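Local coordinates for putative exported protein (Bordetella pertussis Tohama I, PDB 2PFY), which binds pyroglutamic acid as an extracytoplasmic solute receptor, probably delivering it to a tripartite ATP-independent periplasmic (TRAP) transporter, at residues K138-R143 / I177-T182. Sequence-based numbering, arbitrary orientation.
Sequences KGTRFR and IDAMLT. With PCA (pyroglutamic acid), chain E.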
ATOM      1  N   LYS A 138     -20.562 -14.157  -2.108  1.00 33.39           N
ATOM      2  CA  LYS A 138     -21.783 -13.405  -1.836  1.00 33.46           C
ATOM      3  C   LYS A 138     -22.099 -13.477  -0.352  1.00 33.74           C
ATOM      4  O   LYS A 138     -22.206 -14.575   0.211  1.00 34.51           O
ATOM      5  CB  LYS A 138     -22.971 -13.950  -2.671  1.00 33.55           C
ATOM      6  CG  LYS A 138     -24.266 -13.226  -2.382  1.00 34.06           C
ATOM      7  CD  LYS A 138     -24.315 -11.872  -3.038  1.00 35.50           C
ATOM      8  CE  LYS A 138     -25.594 -11.190  -2.636  1.00 37.12           C
ATOM      9  NZ  LYS A 138     -25.539  -9.779  -2.967  1.00 36.66           N
ATOM     10  N   GLY A 139     -22.219 -12.310   0.287  1.00 33.28           N
ATOM     11  CA  GLY A 139     -22.489 -12.237   1.716  1.00 33.05           C
ATOM     12  C   GLY A 139     -21.320 -12.600   2.632  1.00 33.19           C
ATOM     13  O   GLY A 139     -21.465 -12.585   3.857  1.00 33.32           O
ATOM     14  N   THR A 140     -20.172 -12.940   2.046  1.00 32.65           N
ATOM     15  CA  THR A 140     -18.954 -13.218   2.807  1.00 32.90           C
ATOM     16  C   THR A 140     -18.447 -11.941   3.496  1.00 31.50           C
ATOM     17  O   THR A 140     -18.431 -10.871   2.885  1.00 31.86           O
ATOM     18  CB  THR A 140     -17.865 -13.865   1.886  1.00 32.90           C
ATOM     19  OG1 THR A 140     -18.307 -15.180   1.501  1.00 36.67           O
ATOM     20  CG2 THR A 140     -16.534 -14.021   2.600  1.00 33.77           C
ATOM     21  N   ARG A 141     -18.081 -12.071   4.772  1.00 30.89           N
ATOM     22  CA  ARG A 141     -17.432 -10.999   5.553  1.00 30.73           C
ATOM     23  C   ARG A 141     -16.019 -10.883   5.016  1.00 29.02           C
ATOM     24  O   ARG A 141     -15.185 -11.744   5.239  1.00 28.60           O
ATOM     25  CB  ARG A 141     -17.410 -11.337   7.041  1.00 30.02           C
ATOM     26  CG  ARG A 141     -18.827 -11.529   7.636  1.00 32.95           C
ATOM     27  CD  ARG A 141     -18.763 -12.138   9.050  1.00 33.47           C
ATOM     28  NE  ARG A 141     -20.073 -12.103   9.713  1.00 38.51           N
ATOM     29  CZ  ARG A 141     -20.275 -12.364  11.002  1.00 39.59           C
ATOM     30  NH1 ARG A 141     -19.254 -12.657  11.790  1.00 37.02           N
ATOM     31  NH2 ARG A 141     -21.503 -12.327  11.506  1.00 40.03           N
ATOM     32  N   PHE A 142     -15.794  -9.851   4.229  1.00 27.90           N
ATOM     33  CA  PHE A 142     -14.589  -9.800   3.429  1.00 27.48           C
ATOM     34  C   PHE A 142     -13.787  -8.583   3.907  1.00 26.87           C
ATOM     35  O   PHE A 142     -14.304  -7.462   3.961  1.00 27.46           O
ATOM     36  CB  PHE A 142     -14.969  -9.703   1.951  1.00 27.15           C
ATOM     37  CG  PHE A 142     -13.806  -9.902   0.998  1.00 28.75           C
ATOM     38  CD1 PHE A 142     -13.627 -11.124   0.342  1.00 26.06           C
ATOM     39  CD2 PHE A 142     -12.888  -8.857   0.758  1.00 26.24           C
ATOM     40  CE1 PHE A 142     -12.565 -11.297  -0.551  1.00 28.19           C
ATOM     41  CE2 PHE A 142     -11.797  -9.032  -0.121  1.00 24.68           C
ATOM     42  CZ  PHE A 142     -11.636 -10.243  -0.776  1.00 25.65           C
ATOM     43  N   ARG A 143     -12.538  -8.811   4.287  1.00 26.03           N
ATOM     44  CA  ARG A 143     -11.687  -7.717   4.769  1.00 25.69           C
ATOM     45  C   ARG A 143     -11.497  -6.618   3.737  1.00 25.31           C
ATOM     46  O   ARG A 143     -11.147  -6.893   2.581  1.00 26.74           O
ATOM     47  CB  ARG A 143     -10.302  -8.243   5.167  1.00 25.68           C
ATOM     48  CG  ARG A 143      -9.355  -7.118   5.659  1.00 25.80           C
ATOM     49  CD  ARG A 143      -7.956  -7.585   5.846  1.00 23.30           C
ATOM     50  NE  ARG A 143      -7.128  -6.435   6.230  1.00 23.10           N
ATOM     51  CZ  ARG A 143      -5.959  -6.128   5.678  1.00 20.99           C
ATOM     52  NH1 ARG A 143      -5.430  -6.942   4.772  1.00 19.33           N
ATOM     53  NH2 ARG A 143      -5.292  -5.029   6.079  1.00 18.57           N
ATOM     54  N   ILE A 177     -13.897 -11.641  10.062  1.00 27.58           N
ATOM     55  CA  ILE A 177     -13.711 -11.729   8.623  1.00 26.42           C
ATOM     56  C   ILE A 177     -13.475 -13.190   8.239  1.00 26.65           C
ATOM     57  O   ILE A 177     -12.966 -13.969   9.032  1.00 26.26           O
ATOM     58  CB  ILE A 177     -12.566 -10.806   8.091  1.00 26.93           C
ATOM     59  CG1 ILE A 177     -11.226 -11.133   8.778  1.00 26.48           C
ATOM     60  CG2 ILE A 177     -12.981  -9.300   8.203  1.00 25.10           C
ATOM     61  CD1 ILE A 177      -9.977 -10.403   8.184  1.00 26.07           C
ATOM     62  N   ASP A 178     -13.819 -13.542   7.005  1.00 27.58           N
ATOM     63  CA  ASP A 178     -13.655 -14.924   6.546  1.00 28.41           C
ATOM     64  C   ASP A 178     -12.813 -15.031   5.277  1.00 27.72           C
ATOM     65  O   ASP A 178     -12.452 -16.142   4.883  1.00 28.85           O
ATOM     66  CB  ASP A 178     -15.018 -15.559   6.287  1.00 29.07           C
ATOM     67  CG  ASP A 178     -15.823 -15.791   7.559  1.00 32.51           C
ATOM     68  OD1 ASP A 178     -15.418 -16.580   8.427  1.00 35.52           O
ATOM     69  OD2 ASP A 178     -16.894 -15.182   7.680  1.00 39.41           O
ATOM     70  N   ALA A 179     -12.518 -13.895   4.642  1.00 26.64           N
ATOM     71  CA  ALA A 179     -11.744 -13.828   3.389  1.00 26.15           C
ATOM     72  C   ALA A 179     -11.058 -12.455   3.258  1.00 25.56           C
ATOM     73  O   ALA A 179     -11.478 -11.473   3.877  1.00 25.74           O
ATOM     74  CB  ALA A 179     -12.660 -14.070   2.150  1.00 25.71           C
HETATM   75  N   MSE A 180     -10.014 -12.360   2.449  1.00 24.71           N
HETATM   76  CA  MSE A 180      -9.388 -11.038   2.301  1.00 24.95           C
HETATM   77  C   MSE A 180      -8.683 -10.916   0.971  1.00 23.52           C
HETATM   78  O   MSE A 180      -8.545 -11.907   0.205  1.00 22.13           O
HETATM   79  CB  MSE A 180      -8.427 -10.784   3.479  1.00 22.62           C
HETATM   80  CG  MSE A 180      -7.306 -11.772   3.563  1.00 23.49           C
HETATM   81 SE   MSE A 180      -5.973 -11.131   4.801  1.00 33.68          SE
HETATM   82  CE  MSE A 180      -4.626 -12.674   4.630  1.00 23.06           C
ATOM     83  N   LEU A 181      -8.234  -9.698   0.698  1.00 22.37           N
ATOM     84  CA  LEU A 181      -7.493  -9.405  -0.497  1.00 21.61           C
ATOM     85  C   LEU A 181      -6.272  -8.645  -0.039  1.00 21.37           C
ATOM     86  O   LEU A 181      -6.398  -7.618   0.658  1.00 21.29           O
ATOM     87  CB  LEU A 181      -8.306  -8.536  -1.464  1.00 20.98           C
ATOM     88  CG  LEU A 181      -7.520  -8.015  -2.686  1.00 23.51           C
ATOM     89  CD1 LEU A 181      -8.237  -8.229  -4.033  1.00 25.99           C
ATOM     90  CD2 LEU A 181      -7.193  -6.522  -2.507  1.00 25.35           C
ATOM     91  N   THR A 182      -5.101  -9.173  -0.387  1.00 20.84           N
ATOM     92  CA  THR A 182      -3.824  -8.577   0.040  1.00 19.10           C
ATOM     93  C   THR A 182      -2.700  -9.290  -0.687  1.00 19.06           C
ATOM     94  O   THR A 182      -2.944 -10.326  -1.335  1.00 19.82           O
ATOM     95  CB  THR A 182      -3.626  -8.586   1.609  1.00 18.74           C
ATOM     96  OG1 THR A 182      -2.519  -7.744   1.961  1.00 19.20           O
ATOM     97  CG2 THR A 182      -3.401 -10.020   2.215  1.00 17.36           C
TER
HETATM   98  N   PCA E 302      -0.799  -5.308   2.443  1.00 22.63           N
HETATM   99  CA  PCA E 302      -1.488  -4.138   3.037  1.00 23.48           C
HETATM  100  CB  PCA E 302      -1.988  -3.234   1.938  1.00 22.44           C
HETATM  101  CG  PCA E 302      -1.655  -3.922   0.647  1.00 23.29           C
HETATM  102  CD  PCA E 302      -0.910  -5.155   1.035  1.00 20.74           C
HETATM  103  OE  PCA E 302      -0.400  -5.931   0.233  1.00 22.48           O
HETATM  104  C   PCA E 302      -2.645  -4.595   3.904  1.00 24.18           C
HETATM  105  O   PCA E 302      -3.236  -3.857   4.702  1.00 24.73           O
HETATM  106  OXT PCA E 302      -3.010  -5.753   3.809  1.00 25.49           O
HETATM  107  O   HOH W   1      -8.288  -7.326   2.413  1.00 22.03           O
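Phe142 and Arg143 of strand 141-144 meet Ala179 and Met180 of the segment 177-182 in a short parallel beta pairing that runs up to the ligand pocket of this DctP-type receptor. It joins the two-stranded sheet of 141-144 and 159-162 to the mixed sheet in which 180-182 is an outermost strand. Phe142 and Ala179 form a single bridge: Arg143 N donates to Ala179 O (2.9 Å), nearly straight, whereas Ala179 N to Arg141 O is weak. Arg141 O also takes a nearly straight bond from Asp178 N, at 2.9 Å. Within the two segments the next link is a water, which donates to Arg143 O and accepts from Leu181 N.

Phe142 suits its place, where its ring covers the backbone of 179-181. CG is anti to the backbone N (chi1 -169°); the ring it carries lays one face over Ala179 O and Met180 CA, both offset toward the rim, while CD1 reaches Ala179 CB at 3.6 Å and CE2 reaches Leu181 CB at 3.8 Å. A small methyl at Ala179 lets the flat ring approach the neighbouring backbone closely.

Arg143 spans the distance to the ligand. Its chain is extended from CG to NE, its CB resting 3.6 Å from Met180 CB and 3.7 Å from Ile177 CD1, so apolar groups line the aliphatic part. At the tip, NH1 donates to PCA OXT (2.9 Å) and NH2 to PCA O (2.7 Å), while NE bonds to Val163 O and fixes the group's rotation. Thr182 OG1 also donates to OXT.

The paired bonds from Arg143 would help balance the carboxylate charge; Arg48, Thr165, Ser183 and Thr186 also bond the ligand. Arg143 and Thr182 meet at one carboxylate oxygen, consistent with a site built across this seam.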